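Local structure of farnesyl pyrophosphate synthetase (Staphylococcus aureus, 5H9D) at residues Val140-Leu145 and Ile165-Ala170; Leu171-Ser176 and His199-Ser204; Leu71-Met76 and Leu118-Ala123. The protein probably catalyses magnesium-dependent elongation of isoprenyl diphosphates to heptaprenyl diphosphate. All blocks are in the same frame, centred on the assembly; numbering follows the deposited sequence.

In the fold
All three contacts join helices of the all-helical terpenoid synthase fold. Contacts 1 and 2 share helix 158-183 and have centres about 11 Å apart. They touch where Ala-170 CB lies 3.7 Å from Met-203 SD. Contact 3 lies farther from the centre of the chain. Its centre is about 17 Å from that of contact 2, yet Leu-71 CD1 reaches Leu-172 CG at 3.9 Å. The centres of contacts 1 and 3 are about 18 Å apart and they do not touch. Helices 62-85 and 188-215 each carry a DDxxD motif, which in this family holds magnesium and the diphosphate. Contact 3 uses a part of helix 62-85, and contact 2 of helix 188-215, that precedes the motif.

Contact 1: residues Val140-Leu145 and Ile165-Ala170; sequences VCRGEL and INRKTA
Arg-167 lies across Gly-143, and Val-140 closes on the backbone carbonyl of Arg-167. The arginine starts by pointing its CB at the other helix, where CB is 4.1 Å from Gly-143 CA. CG stands beside the backbone N (chi1 -59°) and keeps off the glycine. The chain runs extended from there to NE, and CD returns to touch, 3.7 Å from Gly-143 CA. It then goes on to the guanidinium. At the tip, NH1 is 4.4 Å from Arg-142 CG, an oblique and loose approach to the guanidinium group. The two like charges do not meet: Arg-142 NH1 and Arg-167 NH1 are 5.0 Å apart. Arg-142 turns its polar end elsewhere, with NH2 giving a hydrogen bond to Arg-15 O of the neighbouring subunit 1 chain.

The helices 127-150 and 158-183 cross here at -119°, with local axes 7.8 Å apart. They belong to the helical bundle of the terpenoid synthase fold. The absence of a side chain on Gly-143 lets the arginine stem lie close to the backbone.

Val-140, one turn before Glu-144 on the same helix, packs on the backbone of the same arginine. Both its methyls meet the same oxygen, with CG2 3.3 Å and CG1 3.7 Å from Arg-167 O. The carbonyl stands against an apolar branch. Helix 165-170 has a wider pi-type turn, in which Ala-170 N bonds to Ile-165 O at 3.1 Å. Farther on, Thr-169 OG1 is hydrogen-bonded to Gln-206 OE1 of helix 188-215.

Contact 2: residues Leu171-Ser176 and His199-Ser204; sequences LLIQIS and HYIGMS
Gln-174 and His-199 both set CG anti to their backbone N, with chi1 -167° and 165°. The two side chains therefore run side by side and point the same way. The glutamine stem is extended, and its CG lies 3.8 Å from His-199 CB. At the end, OE1 comes to the carbon edge of the imidazole, near the ring plane, 3.2 Å from His-199 CD2. The amide and ring planes are turned 70° apart, so the groups do not stack. The approach is polar in character but is not a hydrogen bond. Asn-166 also packs on His-199, near NE2.

The two helices, 158-183 and 188-215, follow each other in the chain. They run nearly antiparallel at 150°, with local axes 7.5 Å apart, as neighbours in the helical core of the terpenoid synthase fold. Helix 188-215 goes on to the second DDxxD motif.

Ile-173 supplies the apolar half. It points at the partner helix, and its CG1 rests 4.0 Å from Gly-202 CA. Its other branch, CG2, meets Ile-201 CG2 at 4.0 Å, the two side chains crossing at about a right angle. Phe-47 of helix 43-51 touches Ile-201. His-199 and Tyr-200 also border a bound peptide, against an apolar and an aromatic side chain respectively.

Contact 3: residues Leu71-Met76 and Leu118-Ala123; sequences LELIHM and LEHLMA
Ile-74 and Leu-121 meet methyl to methyl, and a methyl of Leu-73 sits over the rim of one face of the His-120 ring. The first pair touches through Ile-74 CD1 and Leu-121 CD1, 4.1 Å apart. The side chains cross at about a right angle and touch through these end methyls. Ile-74 keeps CG1 beside the backbone N (chi1 -72°), and the extended second torsion pushes CD1 out toward the leucine. In the second pair, Leu-73 CD1 stands over one face of the imidazole, offset toward the rim. Its nearest ring atom is His-120 CD2, at 4.2 Å. Both contacts are purely apolar on the side of helix 62-85. The backbones stay well apart, with Ile-74 CA and Leu-118 CA 8.5 Å from each other.

The segments come from helices 62-85 and 103-121. In this family of the terpenoid synthase fold the first DDxxD motif follows at the end of helix 62-85. Contact 3 thus packs an earlier part of the same helix against the last turn of helix 103-121.

In the second shell, His-120 ND1 makes a weak hydrogen bond to Gln-66 OE1 of the same helix that carries Leu-73. This weak bond may bias the ring's rotation. Val-69 and Ala-70 touch the histidine side chain. Leu-121 is backed by His-130 and Ile-133 of helix 127-150, while Ile-74 leans on Ile-137. Leu-17 of helix 6-20 packs on Leu-73. Outermost, Tyr-82 of the neighbouring subunit 1 chain packs on Leu-118 and Leu-121, which brings the dimer partner up to this end of helix 103-121.

Contact 1: residues Val140-Leu145 and Ile165-Ala170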
ATOM      1  N   VAL A 140      -3.858   3.123  -6.495  1.00 60.72           N
ATOM      2  CA  VAL A 140      -2.927   2.030  -6.529  1.00 60.42           C
ATOM      3  C   VAL A 140      -3.700   0.784  -6.211  1.00 60.76           C
ATOM      4  O   VAL A 140      -3.687  -0.158  -6.977  1.00 62.07           O
ATOM      5  CB  VAL A 140      -1.793   2.174  -5.512  1.00 59.85           C
ATOM      6  CG1 VAL A 140      -0.958   0.904  -5.530  1.00 58.57           C
ATOM      7  CG2 VAL A 140      -0.918   3.357  -5.861  1.00 56.88           C
ATOM      8  N   CYS A 141      -4.414   0.802  -5.096  1.00 61.87           N
ATOM      9  CA  CYS A 141      -5.174  -0.360  -4.667  1.00 63.67           C
ATOM     10  C   CYS A 141      -6.212  -0.818  -5.664  1.00 64.26           C
ATOM     11  O   CYS A 141      -6.297  -2.009  -5.957  1.00 63.85           O
ATOM     12  CB  CYS A 141      -5.842  -0.101  -3.308  1.00 64.45           C
ATOM     13  SG  CYS A 141      -4.708   0.424  -1.970  1.00 67.65           S
ATOM     14  N   ARG A 142      -7.013   0.099  -6.187  1.00 65.65           N
ATOM     15  CA  ARG A 142      -8.020  -0.354  -7.138  1.00 68.62           C
ATOM     16  C   ARG A 142      -7.274  -0.904  -8.336  1.00 68.79           C
ATOM     17  O   ARG A 142      -7.761  -1.810  -9.018  1.00 70.31           O
ATOM     18  CB  ARG A 142      -9.036   0.760  -7.504  1.00 69.93           C
ATOM     19  CG  ARG A 142      -8.520   1.997  -8.266  1.00 73.71           C
ATOM     20  CD  ARG A 142      -9.518   3.145  -8.059  1.00 73.62           C
ATOM     21  NE  ARG A 142     -10.856   2.596  -7.814  1.00 74.90           N
ATOM     22  CZ  ARG A 142     -11.760   2.367  -8.763  1.00 73.21           C
ATOM     23  NH1 ARG A 142     -11.477   2.654 -10.022  1.00 72.30           N
ATOM     24  NH2 ARG A 142     -12.927   1.810  -8.467  1.00 71.96           N
ATOM     25  N   GLY A 143      -6.069  -0.392  -8.565  1.00 67.74           N
ATOM     26  CA  GLY A 143      -5.270  -0.923  -9.649  1.00 67.98           C
ATOM     27  C   GLY A 143      -5.003  -2.396  -9.356  1.00 69.37           C
ATOM     28  O   GLY A 143      -5.436  -3.280 -10.095  1.00 69.19           O
ATOM     29  N   GLU A 144      -4.312  -2.665  -8.248  1.00 70.48           N
ATOM     30  CA  GLU A 144      -3.988  -4.034  -7.849  1.00 71.07           C
ATOM     31  C   GLU A 144      -5.172  -4.968  -7.969  1.00 69.12           C
ATOM     32  O   GLU A 144      -4.996  -6.162  -8.188  1.00 68.97           O
ATOM     33  CB  GLU A 144      -3.436  -4.062  -6.418  1.00 74.91           C
ATOM     34  CG  GLU A 144      -1.913  -3.798  -6.339  1.00 81.29           C
ATOM     35  CD  GLU A 144      -1.412  -3.555  -4.911  1.00 85.27           C
ATOM     36  OE1 GLU A 144      -1.641  -2.435  -4.387  1.00 87.79           O
ATOM     37  OE2 GLU A 144      -0.796  -4.478  -4.311  1.00 86.67           O
ATOM     38  N   LEU A 145      -6.376  -4.422  -7.840  1.00 67.18           N
ATOM     39  CA  LEU A 145      -7.577  -5.227  -7.946  1.00 66.68           C
ATOM     40  C   LEU A 145      -7.932  -5.537  -9.404  1.00 67.31           C
ATOM     41  O   LEU A 145      -8.289  -6.677  -9.730  1.00 65.36           O
ATOM     42  CB  LEU A 145      -8.752  -4.532  -7.252  1.00 64.83           C
ATOM     43  CG  LEU A 145      -8.901  -4.732  -5.738  1.00 62.73           C
ATOM     44  CD1 LEU A 145      -9.940  -3.779  -5.183  1.00 58.83           C
ATOM     45  CD2 LEU A 145      -9.279  -6.153  -5.461  1.00 61.02           C
ATOM     46  N   ILE A 165       0.108  -0.338 -15.229  1.00 58.51           N
ATOM     47  CA  ILE A 165       1.420  -0.212 -14.604  1.00 58.03           C
ATOM     48  C   ILE A 165       1.612   1.205 -14.092  1.00 58.20           C
ATOM     49  O   ILE A 165       2.564   1.517 -13.379  1.00 55.95           O
ATOM     50  CB  ILE A 165       2.578  -0.616 -15.552  1.00 56.75           C
ATOM     51  CG1 ILE A 165       2.652   0.316 -16.735  1.00 53.54           C
ATOM     52  CG2 ILE A 165       2.394  -2.063 -15.995  1.00 57.30           C
ATOM     53  CD1 ILE A 165       3.846   0.066 -17.541  1.00 53.70           C
ATOM     54  N   ASN A 166       0.672   2.060 -14.455  1.00 60.12           N
ATOM     55  CA  ASN A 166       0.693   3.426 -13.992  1.00 61.95           C
ATOM     56  C   ASN A 166       0.234   3.459 -12.523  1.00 63.65           C
ATOM     57  O   ASN A 166       0.894   4.055 -11.663  1.00 62.68           O
ATOM     58  CB  ASN A 166      -0.239   4.275 -14.826  1.00 61.97           C
ATOM     59  CG  ASN A 166      -0.373   5.665 -14.267  1.00 63.97           C
ATOM     60  OD1 ASN A 166       0.620   6.404 -14.171  1.00 61.62           O
ATOM     61  ND2 ASN A 166      -1.596   6.032 -13.869  1.00 64.12           N
ATOM     62  N   ARG A 167      -0.904   2.823 -12.234  1.00 66.12           N
ATOM     63  CA  ARG A 167      -1.426   2.775 -10.867  1.00 67.40           C
ATOM     64  C   ARG A 167      -0.533   1.873 -10.004  1.00 67.80           C
ATOM     65  O   ARG A 167      -0.113   2.243  -8.897  1.00 68.65           O
ATOM     66  CB  ARG A 167      -2.842   2.210 -10.842  1.00 69.83           C
ATOM     67  CG  ARG A 167      -3.874   2.963 -11.648  1.00 73.98           C
ATOM     68  CD  ARG A 167      -5.072   2.051 -11.917  1.00 76.58           C
ATOM     69  NE  ARG A 167      -5.844   2.512 -13.063  1.00 82.00           N
ATOM     70  CZ  ARG A 167      -6.773   3.468 -13.019  1.00 83.98           C
ATOM     71  NH1 ARG A 167      -7.076   4.070 -11.865  1.00 82.64           N
ATOM     72  NH2 ARG A 167      -7.371   3.851 -14.149  1.00 84.39           N
ATOM     73  N   LYS A 168      -0.252   0.686 -10.522  1.00 66.90           N
ATOM     74  CA  LYS A 168       0.570  -0.302  -9.838  1.00 66.86           C
ATOM     75  C   LYS A 168       1.997   0.117  -9.452  1.00 66.52           C
ATOM     76  O   LYS A 168       2.450  -0.231  -8.361  1.00 68.11           O
ATOM     77  CB  LYS A 168       0.607  -1.574 -10.704  1.00 69.76           C
ATOM     78  CG  LYS A 168       1.695  -2.620 -10.415  1.00 70.71           C
ATOM     79  CD  LYS A 168       1.603  -3.744 -11.472  1.00 73.73           C
ATOM     80  CE  LYS A 168       2.892  -4.561 -11.662  1.00 75.13           C
ATOM     81  NZ  LYS A 168       3.212  -5.544 -10.565  1.00 76.16           N
ATOM     82  N   THR A 169       2.696   0.880 -10.293  1.00 63.78           N
ATOM     83  CA  THR A 169       4.085   1.228  -9.992  1.00 61.88           C
ATOM     84  C   THR A 169       4.539   2.664 -10.201  1.00 62.18           C
ATOM     85  O   THR A 169       5.225   3.237  -9.355  1.00 64.56           O
ATOM     86  CB  THR A 169       5.036   0.335 -10.815  1.00 60.73           C
ATOM     87  OG1 THR A 169       4.712  -1.032 -10.577  1.00 63.59           O
ATOM     88  CG2 THR A 169       6.466   0.561 -10.436  1.00 58.81           C
ATOM     89  N   ALA A 170       4.197   3.232 -11.346  1.00 61.72           N
ATOM     90  CA  ALA A 170       4.588   4.594 -11.689  1.00 61.26           C
ATOM     91  C   ALA A 170       4.095   5.664 -10.697  1.00 61.20           C
ATOM     92  O   ALA A 170       4.828   6.594 -10.330  1.00 59.79           O
ATOM     93  CB  ALA A 170       4.095   4.914 -13.101  1.00 60.19           C
TER

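Contact 2: residues Leu171-Ser176 and His199-Ser204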
ATOM      1  N   LEU A 171       2.853   5.494 -10.262  1.00 61.51           N
ATOM      2  CA  LEU A 171       2.182   6.409  -9.348  1.00 61.61           C
ATOM      3  C   LEU A 171       2.904   6.735  -8.057  1.00 61.23           C
ATOM      4  O   LEU A 171       2.816   7.847  -7.577  1.00 63.09           O
ATOM      5  CB  LEU A 171       0.808   5.851  -9.033  1.00 61.23           C
ATOM      6  CG  LEU A 171      -0.315   6.851  -8.886  1.00 61.02           C
ATOM      7  CD1 LEU A 171      -0.126   7.954  -9.898  1.00 59.51           C
ATOM      8  CD2 LEU A 171      -1.656   6.115  -9.076  1.00 58.14           C
ATOM      9  N   LEU A 172       3.618   5.777  -7.485  1.00 61.47           N
ATOM     10  CA  LEU A 172       4.331   6.042  -6.242  1.00 59.98           C
ATOM     11  C   LEU A 172       5.727   6.609  -6.505  1.00 58.78           C
ATOM     12  O   LEU A 172       6.382   7.108  -5.594  1.00 59.52           O
ATOM     13  CB  LEU A 172       4.424   4.764  -5.391  1.00 62.63           C
ATOM     14  CG  LEU A 172       4.451   4.948  -3.862  1.00 64.35           C
ATOM     15  CD1 LEU A 172       3.130   5.574  -3.376  1.00 64.11           C
ATOM     16  CD2 LEU A 172       4.654   3.606  -3.202  1.00 64.65           C
ATOM     17  N   ILE A 173       6.198   6.516  -7.744  1.00 57.61           N
ATOM     18  CA  ILE A 173       7.507   7.064  -8.088  1.00 55.03           C
ATOM     19  C   ILE A 173       7.221   8.536  -8.390  1.00 55.63           C
ATOM     20  O   ILE A 173       8.005   9.437  -8.090  1.00 54.41           O
ATOM     21  CB  ILE A 173       8.078   6.377  -9.313  1.00 53.34           C
ATOM     22  CG1 ILE A 173       8.105   4.858  -9.095  1.00 55.66           C
ATOM     23  CG2 ILE A 173       9.463   6.863  -9.560  1.00 47.71           C
ATOM     24  CD1 ILE A 173       9.137   4.381  -8.074  1.00 53.98           C
ATOM     25  N   GLN A 174       6.050   8.754  -8.965  1.00 55.96           N
ATOM     26  CA  GLN A 174       5.559  10.075  -9.297  1.00 56.40           C
ATOM     27  C   GLN A 174       5.373  10.885  -8.012  1.00 56.18           C
ATOM     28  O   GLN A 174       5.750  12.057  -7.945  1.00 53.43           O
ATOM     29  CB  GLN A 174       4.236   9.912  -9.989  1.00 58.81           C
ATOM     30  CG  GLN A 174       3.715  11.118 -10.670  1.00 58.97           C
ATOM     31  CD  GLN A 174       2.408  10.802 -11.286  1.00 57.09           C
ATOM     32  OE1 GLN A 174       2.251   9.769 -11.931  1.00 56.21           O
ATOM     33  NE2 GLN A 174       1.448  11.676 -11.086  1.00 58.94           N
ATOM     34  N   ILE A 175       4.765  10.256  -7.004  1.00 56.98           N
ATOM     35  CA  ILE A 175       4.570  10.900  -5.686  1.00 57.56           C
ATOM     36  C   ILE A 175       5.922  11.177  -5.004  1.00 57.80           C
ATOM     37  O   ILE A 175       6.087  12.195  -4.334  1.00 58.33           O
ATOM     38  CB  ILE A 175       3.734  10.009  -4.772  1.00 55.38           C
ATOM     39  CG1 ILE A 175       2.312   9.996  -5.289  1.00 56.08           C
ATOM     40  CG2 ILE A 175       3.825  10.456  -3.329  1.00 52.20           C
ATOM     41  CD1 ILE A 175       1.516   8.866  -4.715  1.00 60.17           C
ATOM     42  N   SER A 176       6.883  10.280  -5.193  1.00 56.94           N
ATOM     43  CA  SER A 176       8.194  10.454  -4.585  1.00 58.65           C
ATOM     44  C   SER A 176       8.910  11.667  -5.162  1.00 60.06           C
ATOM     45  O   SER A 176       9.625  12.375  -4.452  1.00 61.60           O
ATOM     46  CB  SER A 176       9.072   9.223  -4.803  1.00 56.40           C
ATOM     47  OG  SER A 176       8.393   8.051  -4.422  1.00 56.01           O
ATOM     48  N   HIS A 199       7.109  10.182 -13.042  1.00 49.36           N
ATOM     49  CA  HIS A 199       6.121   9.325 -13.660  1.00 49.97           C
ATOM     50  C   HIS A 199       6.703   8.530 -14.824  1.00 49.80           C
ATOM     51  O   HIS A 199       6.411   7.344 -14.941  1.00 48.06           O
ATOM     52  CB  HIS A 199       4.910  10.143 -14.109  1.00 51.68           C
ATOM     53  CG  HIS A 199       4.009   9.417 -15.056  1.00 49.93           C
ATOM     54  ND1 HIS A 199       4.248   9.358 -16.409  1.00 53.20           N
ATOM     55  CD2 HIS A 199       2.911   8.667 -14.841  1.00 51.13           C
ATOM     56  CE1 HIS A 199       3.337   8.601 -16.988  1.00 50.83           C
ATOM     57  NE2 HIS A 199       2.514   8.169 -16.055  1.00 49.24           N
ATOM     58  N   TYR A 200       7.518   9.168 -15.673  1.00 51.56           N
ATOM     59  CA  TYR A 200       8.150   8.461 -16.818  1.00 53.60           C
ATOM     60  C   TYR A 200       9.165   7.396 -16.358  1.00 53.11           C
ATOM     61  O   TYR A 200       9.262   6.334 -16.966  1.00 53.29           O
ATOM     62  CB  TYR A 200       8.876   9.422 -17.798  1.00 53.47           C
ATOM     63  CG  TYR A 200       7.999  10.425 -18.530  1.00 55.52           C
ATOM     64  CD1 TYR A 200       6.692  10.107 -18.893  1.00 56.33           C
ATOM     65  CD2 TYR A 200       8.495  11.675 -18.893  1.00 56.64           C
ATOM     66  CE1 TYR A 200       5.904  10.998 -19.597  1.00 56.48           C
ATOM     67  CE2 TYR A 200       7.720  12.573 -19.603  1.00 58.20           C
ATOM     68  CZ  TYR A 200       6.419  12.227 -19.957  1.00 59.25           C
ATOM     69  OH  TYR A 200       5.645  13.091 -20.704  1.00 58.39           O
ATOM     70  N   ILE A 201       9.928   7.686 -15.303  1.00 51.73           N
ATOM     71  CA  ILE A 201      10.889   6.724 -14.797  1.00 50.33           C
ATOM     72  C   ILE A 201      10.129   5.509 -14.305  1.00 51.27           C
ATOM     73  O   ILE A 201      10.523   4.386 -14.578  1.00 50.26           O
ATOM     74  CB  ILE A 201      11.723   7.326 -13.649  1.00 51.95           C
ATOM     75  CG1 ILE A 201      12.962   7.998 -14.245  1.00 48.31           C
ATOM     76  CG2 ILE A 201      12.065   6.231 -12.571  1.00 50.38           C
ATOM     77  CD1 ILE A 201      13.227   9.338 -13.661  1.00 46.47           C
ATOM     78  N   GLY A 202       9.027   5.754 -13.592  1.00 51.87           N
ATOM     79  CA  GLY A 202       8.189   4.687 -13.072  1.00 52.10           C
ATOM     80  C   GLY A 202       7.589   3.788 -14.141  1.00 53.66           C
ATOM     81  O   GLY A 202       7.498   2.584 -13.941  1.00 55.52           O
ATOM     82  N   MET A 203       7.158   4.355 -15.264  1.00 54.06           N
ATOM     83  CA  MET A 203       6.592   3.556 -16.355  1.00 54.91           C
ATOM     84  C   MET A 203       7.694   2.682 -16.942  1.00 55.64           C
ATOM     85  O   MET A 203       7.511   1.475 -17.149  1.00 57.29           O
ATOM     86  CB  MET A 203       6.006   4.460 -17.455  1.00 54.02           C
ATOM     87  CG  MET A 203       4.812   5.318 -16.994  1.00 52.04           C
ATOM     88  SD  MET A 203       3.328   4.367 -16.681  1.00 55.13           S
ATOM     89  CE  MET A 203       3.044   3.607 -18.291  1.00 47.72           C
ATOM     90  N   SER A 204       8.847   3.288 -17.193  1.00 54.51           N
ATOM     91  CA  SER A 204       9.980   2.549 -17.722  1.00 55.80           C
ATOM     92  C   SER A 204      10.408   1.434 -16.759  1.00 56.64           C
ATOM     93  O   SER A 204      10.720   0.309 -17.167  1.00 56.30           O
ATOM     94  CB  SER A 204      11.147   3.487 -17.932  1.00 57.52           C
ATOM     95  OG  SER A 204      12.355   2.757 -17.850  1.00 62.94           O
TER

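Contact 3: residues Leu71-Met76 and Leu118-Ala123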
ATOM      1  N   LEU A  71       7.550   6.991   2.515  1.00 50.60           N
ATOM      2  CA  LEU A  71       7.400   6.313   1.230  1.00 52.39           C
ATOM      3  C   LEU A  71       7.898   4.863   1.250  1.00 54.01           C
ATOM      4  O   LEU A  71       7.251   3.969   0.675  1.00 55.13           O
ATOM      5  CB  LEU A  71       8.138   7.078   0.125  1.00 53.92           C
ATOM      6  CG  LEU A  71       7.421   8.161  -0.670  1.00 54.86           C
ATOM      7  CD1 LEU A  71       6.502   7.455  -1.657  1.00 57.68           C
ATOM      8  CD2 LEU A  71       6.654   9.114   0.252  1.00 53.41           C
ATOM      9  N   GLU A  72       9.041   4.620   1.898  1.00 53.02           N
ATOM     10  CA  GLU A  72       9.581   3.268   1.934  1.00 52.40           C
ATOM     11  C   GLU A  72       8.720   2.373   2.811  1.00 51.49           C
ATOM     12  O   GLU A  72       8.605   1.194   2.555  1.00 52.50           O
ATOM     13  CB  GLU A  72      11.027   3.295   2.422  1.00 52.77           C
ATOM     14  CG  GLU A  72      11.846   2.039   2.152  1.00 56.85           C
ATOM     15  CD  GLU A  72      11.928   1.655   0.686  1.00 60.88           C
ATOM     16  OE1 GLU A  72      11.542   2.483  -0.158  1.00 64.88           O
ATOM     17  OE2 GLU A  72      12.375   0.527   0.363  1.00 63.08           O
ATOM     18  N   LEU A  73       8.093   2.931   3.843  1.00 51.09           N
ATOM     19  CA  LEU A  73       7.242   2.131   4.725  1.00 49.59           C
ATOM     20  C   LEU A  73       5.943   1.719   4.009  1.00 49.92           C
ATOM     21  O   LEU A  73       5.468   0.604   4.200  1.00 49.26           O
ATOM     22  CB  LEU A  73       6.938   2.903   6.018  1.00 48.62           C
ATOM     23  CG  LEU A  73       8.051   3.227   7.033  1.00 50.53           C
ATOM     24  CD1 LEU A  73       7.588   4.202   8.111  1.00 49.48           C
ATOM     25  CD2 LEU A  73       8.518   1.956   7.694  1.00 50.14           C
ATOM     26  N   ILE A  74       5.378   2.610   3.182  1.00 49.68           N
ATOM     27  CA  ILE A  74       4.158   2.309   2.427  1.00 50.38           C
ATOM     28  C   ILE A  74       4.518   1.267   1.341  1.00 49.82           C
ATOM     29  O   ILE A  74       3.764   0.321   1.076  1.00 47.86           O
ATOM     30  CB  ILE A  74       3.544   3.604   1.759  1.00 51.75           C
ATOM     31  CG1 ILE A  74       2.910   4.499   2.831  1.00 51.97           C
ATOM     32  CG2 ILE A  74       2.447   3.226   0.757  1.00 50.85           C
ATOM     33  CD1 ILE A  74       2.834   5.977   2.453  1.00 50.72           C
ATOM     34  N   HIS A  75       5.666   1.464   0.705  1.00 48.45           N
ATOM     35  CA  HIS A  75       6.160   0.526  -0.291  1.00 50.10           C
ATOM     36  C   HIS A  75       6.246  -0.892   0.323  1.00 51.11           C
ATOM     37  O   HIS A  75       5.763  -1.882  -0.251  1.00 50.94           O
ATOM     38  CB  HIS A  75       7.536   0.985  -0.742  1.00 51.35           C
ATOM     39  CG  HIS A  75       8.203   0.057  -1.702  1.00 53.99           C
ATOM     40  ND1 HIS A  75       7.519  -0.579  -2.720  1.00 55.38           N
ATOM     41  CD2 HIS A  75       9.496  -0.326  -1.815  1.00 53.09           C
ATOM     42  CE1 HIS A  75       8.365  -1.314  -3.418  1.00 54.79           C
ATOM     43  NE2 HIS A  75       9.570  -1.178  -2.890  1.00 55.51           N
ATOM     44  N   MET A  76       6.873  -0.964   1.498  1.00 51.30           N
ATOM     45  CA  MET A  76       7.044  -2.197   2.261  1.00 50.55           C
ATOM     46  C   MET A  76       5.703  -2.812   2.665  1.00 51.39           C
ATOM     47  O   MET A  76       5.520  -4.035   2.593  1.00 52.91           O
ATOM     48  CB  MET A  76       7.836  -1.927   3.527  1.00 49.61           C
ATOM     49  CG  MET A  76       9.279  -1.592   3.336  1.00 49.60           C
ATOM     50  SD  MET A  76      10.029  -0.953   4.878  1.00 48.85           S
ATOM     51  CE  MET A  76      10.410  -2.457   5.757  1.00 46.40           C
ATOM     52  N   LEU A 118       1.610   6.690   7.676  1.00 64.89           N
ATOM     53  CA  LEU A 118       0.700   7.823   7.914  1.00 65.50           C
ATOM     54  C   LEU A 118       1.219   8.729   9.026  1.00 65.21           C
ATOM     55  O   LEU A 118       1.084   9.947   8.955  1.00 66.21           O
ATOM     56  CB  LEU A 118      -0.703   7.347   8.279  1.00 65.01           C
ATOM     57  CG  LEU A 118      -1.523   6.685   7.171  1.00 66.94           C
ATOM     58  CD1 LEU A 118      -2.993   6.963   7.474  1.00 66.42           C
ATOM     59  CD2 LEU A 118      -1.130   7.210   5.756  1.00 64.87           C
ATOM     60  N   GLU A 119       1.806   8.131  10.054  1.00 65.21           N
ATOM     61  CA  GLU A 119       2.358   8.912  11.144  1.00 65.59           C
ATOM     62  C   GLU A 119       3.435   9.805  10.566  1.00 64.61           C
ATOM     63  O   GLU A 119       3.499  10.990  10.881  1.00 64.67           O
ATOM     64  CB  GLU A 119       3.033   8.033  12.186  1.00 67.03           C
ATOM     65  CG  GLU A 119       2.178   7.427  13.254  1.00 70.67           C
ATOM     66  CD  GLU A 119       3.057   6.802  14.347  1.00 74.75           C
ATOM     67  OE1 GLU A 119       2.522   6.041  15.196  1.00 74.77           O
ATOM     68  OE2 GLU A 119       4.295   7.087  14.345  1.00 73.96           O
ATOM     69  N   HIS A 120       4.285   9.225   9.722  1.00 63.03           N
ATOM     70  CA  HIS A 120       5.387   9.974   9.147  1.00 62.17           C
ATOM     71  C   HIS A 120       5.039  11.033   8.095  1.00 63.80           C
ATOM     72  O   HIS A 120       5.807  11.966   7.883  1.00 63.95           O
ATOM     73  CB  HIS A 120       6.448   9.003   8.631  1.00 57.33           C
ATOM     74  CG  HIS A 120       7.236   8.347   9.722  1.00 53.17           C
ATOM     75  ND1 HIS A 120       8.567   8.630   9.960  1.00 51.42           N
ATOM     76  CD2 HIS A 120       6.872   7.447  10.662  1.00 52.77           C
ATOM     77  CE1 HIS A 120       8.985   7.933  10.999  1.00 51.48           C
ATOM     78  NE2 HIS A 120       7.976   7.207  11.446  1.00 51.91           N
ATOM     79  N   LEU A 121       3.885  10.912   7.459  1.00 66.56           N
ATOM     80  CA  LEU A 121       3.479  11.898   6.467  1.00 68.68           C
ATOM     81  C   LEU A 121       2.938  13.154   7.140  1.00 70.17           C
ATOM     82  O   LEU A 121       2.814  14.189   6.486  1.00 69.22           O
ATOM     83  CB  LEU A 121       2.405  11.329   5.550  1.00 69.41           C
ATOM     84  CG  LEU A 121       2.938  10.414   4.462  1.00 70.66           C
ATOM     85  CD1 LEU A 121       1.786   9.688   3.753  1.00 72.29           C
ATOM     86  CD2 LEU A 121       3.735  11.248   3.497  1.00 70.48           C
ATOM     87  N   MET A 122       2.619  13.061   8.434  1.00 71.64           N
ATOM     88  CA  MET A 122       2.086  14.215   9.172  1.00 74.29           C
ATOM     89  C   MET A 122       3.187  15.232   9.443  1.00 76.50           C
ATOM     90  O   MET A 122       2.997  16.171  10.225  1.00 77.74           O
ATOM     91  CB  MET A 122       1.452  13.798  10.510  1.00 74.35           C
ATOM     92  CG  MET A 122       2.424  13.786  11.705  1.00 74.32           C
ATOM     93  CE  MET A 122       0.821  14.873  13.704  1.00 71.68           C
ATOM     94  N   ALA A 123       4.343  15.015   8.812  1.00 77.38           N
ATOM     95  CA  ALA A 123       5.487  15.910   8.935  1.00 78.60           C
ATOM     96  C   ALA A 123       5.365  16.891   7.773  1.00 80.39           C
ATOM     97  O   ALA A 123       6.024  17.927   7.727  1.00 82.29           O
ATOM     98  CB  ALA A 123       6.790  15.125   8.850  1.00 77.08           C
TER